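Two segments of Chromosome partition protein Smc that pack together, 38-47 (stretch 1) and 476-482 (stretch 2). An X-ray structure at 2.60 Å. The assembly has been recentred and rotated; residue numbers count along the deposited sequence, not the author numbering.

Stretch 1 38-47: GKSNIGDAIL
Stretch 2 (476-482) FIVITLR

Two segments can pack without a single hydrogen bond between them, and this pair from the Smc chain, whose touching residues are at least 431 apart in sequence, is a compact example. In the first stretch G38 adopts phi/psi of 81/21, a positive phi that favours glycine, and K39 (-63/-27) and S40 (-80/-20) then lead into a helix that includes 41-47 and continues beyond it. Its phi values run from -48 to -71 and its psi values from -14 to -51. The helical hydrogen bonds run from D44 N to S40 O (3.2 Å), A45 N to N41 O (2.8 Å), I46 N to I42 O (3.0 Å) and L47 N to G43 O (3.1 Å); a weak bond from I42 N to K39 O (3.3 Å) precedes them. The second stretch is extended from F476 through I479, with phi between -98 and -121 and psi between 105 and 128. T480 opens further to -148/174, L481 turns at -135/4, and R482 (-88/130) occupies the N-cap position of a following helix. There R482 N donates to T480 OG1 at 3.1 Å, almost linearly. The register is set by S40 and I479, whose CA atoms lie 6.6 Å apart; from there the two chains run in roughly opposite directions, so that I46 comes to I477 while K39 lies by T480 and L481.

No hydrogen bond crosses the interface, which buries 301 Å² in all. Strand alternation supplies its pattern: I477 and I479 point their CA-to-CB bonds toward the helix segment, whereas T480 points away. I479 is the centre, covered over 95 Å². Its m,t rotamer (-51°, 173°) carries CD1 to 4.0 Å from S40 CA and 3.8 Å from G43 N, so a branched aliphatic chain packs directly on backbone. Glycine suits position 43 because an ideal CB there would sit 3.6 Å from I479 CD1 and be crowded by S40 O at 3.2 Å.

K39 covers the other branch of I479, its CG resting 3.7 Å from I479 CG2. With chi angles of 51°, -178°, -168° and -52° (p,t,t,m), its long methylene run reaches along the strand, bringing CE to 3.7 Å from T480 O and NZ to 4.2 Å from L481 CD2. Lysine thus contributes an apolar stem to this contact, while its ammonium group is hydrogen-bonded elsewhere in the structure. One turn beyond I42, I46 (m,t; -60°, -169°) meets I477 (m,t; -62°, -174°), their CD1 atoms 4.4 Å apart: a looser apolar contact between two buried isoleucines. The principle is economical: alternate strand residues supply the branched side chains, and a glycine leaves the helix backbone open to one of them.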

# COMPACT_ATOMS: atom_id res chain seq x y z
N GLY A 38 -5.19 -23.03 40.30
CA GLY A 38 -5.71 -22.08 39.34
C GLY A 38 -4.77 -20.93 39.04
O GLY A 38 -5.23 -19.87 38.60
N LYS A 39 -3.47 -21.10 39.31
CA LYS A 39 -2.54 -20.02 39.01
C LYS A 39 -2.50 -19.73 37.51
O LYS A 39 -2.26 -18.59 37.11
CB LYS A 39 -1.16 -20.36 39.57
CG LYS A 39 -0.61 -21.75 39.17
CD LYS A 39 0.77 -22.04 39.82
CE LYS A 39 1.47 -23.27 39.21
NZ LYS A 39 0.60 -24.48 39.19
N SER A 40 -2.78 -20.72 36.67
CA SER A 40 -2.62 -20.55 35.23
C SER A 40 -3.78 -19.80 34.59
O SER A 40 -3.65 -19.27 33.48
CB SER A 40 -2.47 -21.92 34.57
OG SER A 40 -1.58 -22.73 35.31
N ASN A 41 -4.92 -19.76 35.26
CA ASN A 41 -6.03 -18.98 34.75
C ASN A 41 -5.72 -17.49 34.68
O ASN A 41 -6.43 -16.75 33.99
CB ASN A 41 -7.27 -19.25 35.60
CG ASN A 41 -7.72 -20.71 35.53
OD1 ASN A 41 -7.71 -21.35 34.46
ND2 ASN A 41 -8.15 -21.22 36.66
N ILE A 42 -4.65 -17.05 35.34
CA ILE A 42 -4.24 -15.66 35.19
C ILE A 42 -3.67 -15.42 33.80
O ILE A 42 -4.03 -14.46 33.11
CB ILE A 42 -3.27 -15.27 36.31
CG1 ILE A 42 -4.06 -15.11 37.61
CG2 ILE A 42 -2.51 -14.00 35.95
CD1 ILE A 42 -3.21 -15.38 38.89
N GLY A 43 -2.80 -16.33 33.34
CA GLY A 43 -2.42 -16.33 31.94
C GLY A 43 -3.62 -16.27 31.01
O GLY A 43 -3.71 -15.39 30.14
N ASP A 44 -4.60 -17.15 31.23
CA ASP A 44 -5.80 -17.14 30.39
C ASP A 44 -6.55 -15.83 30.50
O ASP A 44 -7.19 -15.39 29.53
CB ASP A 44 -6.74 -18.28 30.78
CG ASP A 44 -6.14 -19.65 30.51
OD1 ASP A 44 -5.09 -19.75 29.83
OD2 ASP A 44 -6.76 -20.65 30.96
N ALA A 45 -6.52 -15.20 31.68
CA ALA A 45 -7.18 -13.91 31.81
C ALA A 45 -6.55 -12.90 30.87
O ALA A 45 -7.26 -12.17 30.16
CB ALA A 45 -7.09 -13.44 33.26
N ILE A 46 -5.22 -12.87 30.83
CA ILE A 46 -4.54 -11.86 30.02
C ILE A 46 -4.87 -12.06 28.54
O ILE A 46 -5.13 -11.09 27.81
CB ILE A 46 -3.02 -11.91 30.31
CG1 ILE A 46 -2.78 -11.63 31.79
CG2 ILE A 46 -2.27 -10.90 29.47
CD1 ILE A 46 -1.32 -11.39 32.15
N LEU A 47 -4.89 -13.32 28.09
CA LEU A 47 -5.27 -13.58 26.70
C LEU A 47 -6.72 -13.19 26.45
O LEU A 47 -7.05 -12.62 25.40
CB LEU A 47 -5.03 -15.05 26.38
CG LEU A 47 -5.51 -15.72 25.09
CD1 LEU A 47 -4.98 -15.03 23.86
CD2 LEU A 47 -5.01 -17.15 25.11
N PHE A 476 8.48 -9.37 33.26
CA PHE A 476 8.32 -10.82 33.23
C PHE A 476 7.31 -11.28 34.27
O PHE A 476 7.43 -10.94 35.46
CB PHE A 476 9.66 -11.51 33.42
CG PHE A 476 10.54 -11.44 32.22
CD1 PHE A 476 10.41 -12.37 31.19
CD2 PHE A 476 11.49 -10.43 32.10
CE1 PHE A 476 11.21 -12.29 30.08
CE2 PHE A 476 12.30 -10.34 30.99
CZ PHE A 476 12.17 -11.27 29.98
N ILE A 477 6.34 -12.06 33.82
CA ILE A 477 5.29 -12.64 34.65
C ILE A 477 5.40 -14.15 34.46
O ILE A 477 5.02 -14.66 33.40
CB ILE A 477 3.90 -12.14 34.23
CG1 ILE A 477 3.80 -10.64 34.41
CG2 ILE A 477 2.81 -12.80 35.01
CD1 ILE A 477 2.41 -10.13 34.13
N VAL A 478 5.93 -14.86 35.47
CA VAL A 478 6.21 -16.29 35.34
C VAL A 478 5.33 -17.09 36.30
O VAL A 478 5.40 -16.90 37.52
CB VAL A 478 7.69 -16.62 35.58
CG1 VAL A 478 7.90 -18.13 35.45
CG2 VAL A 478 8.59 -15.88 34.60
N ILE A 479 4.54 -18.01 35.75
CA ILE A 479 3.66 -18.87 36.52
C ILE A 479 4.37 -20.20 36.72
O ILE A 479 4.51 -20.99 35.78
CB ILE A 479 2.31 -19.08 35.83
CG1 ILE A 479 1.68 -17.75 35.43
CG2 ILE A 479 1.34 -19.84 36.73
CD1 ILE A 479 0.43 -17.96 34.61
N THR A 480 4.79 -20.47 37.95
CA THR A 480 5.71 -21.56 38.20
C THR A 480 5.43 -22.15 39.57
O THR A 480 4.61 -21.64 40.34
CB THR A 480 7.17 -21.09 38.09
OG1 THR A 480 8.04 -22.21 38.26
CG2 THR A 480 7.49 -20.08 39.18
N LEU A 481 6.12 -23.25 39.87
CA LEU A 481 6.13 -23.80 41.22
C LEU A 481 7.54 -24.17 41.67
O LEU A 481 7.71 -24.70 42.77
CB LEU A 481 5.19 -25.00 41.30
CG LEU A 481 5.49 -26.01 40.21
CD1 LEU A 481 6.41 -27.08 40.76
CD2 LEU A 481 4.22 -26.59 39.62
N ARG A 482 8.55 -23.88 40.85
CA ARG A 482 9.93 -24.28 41.10
C ARG A 482 10.65 -23.23 41.93
O ARG A 482 10.62 -22.04 41.61
CB ARG A 482 10.65 -24.50 39.77
CG ARG A 482 9.80 -25.20 38.73
CD ARG A 482 9.67 -26.69 39.01
NE ARG A 482 10.98 -27.35 39.04
CZ ARG A 482 11.59 -27.87 37.97
NH1 ARG A 482 11.01 -27.80 36.77
NH2 ARG A 482 12.77 -28.45 38.10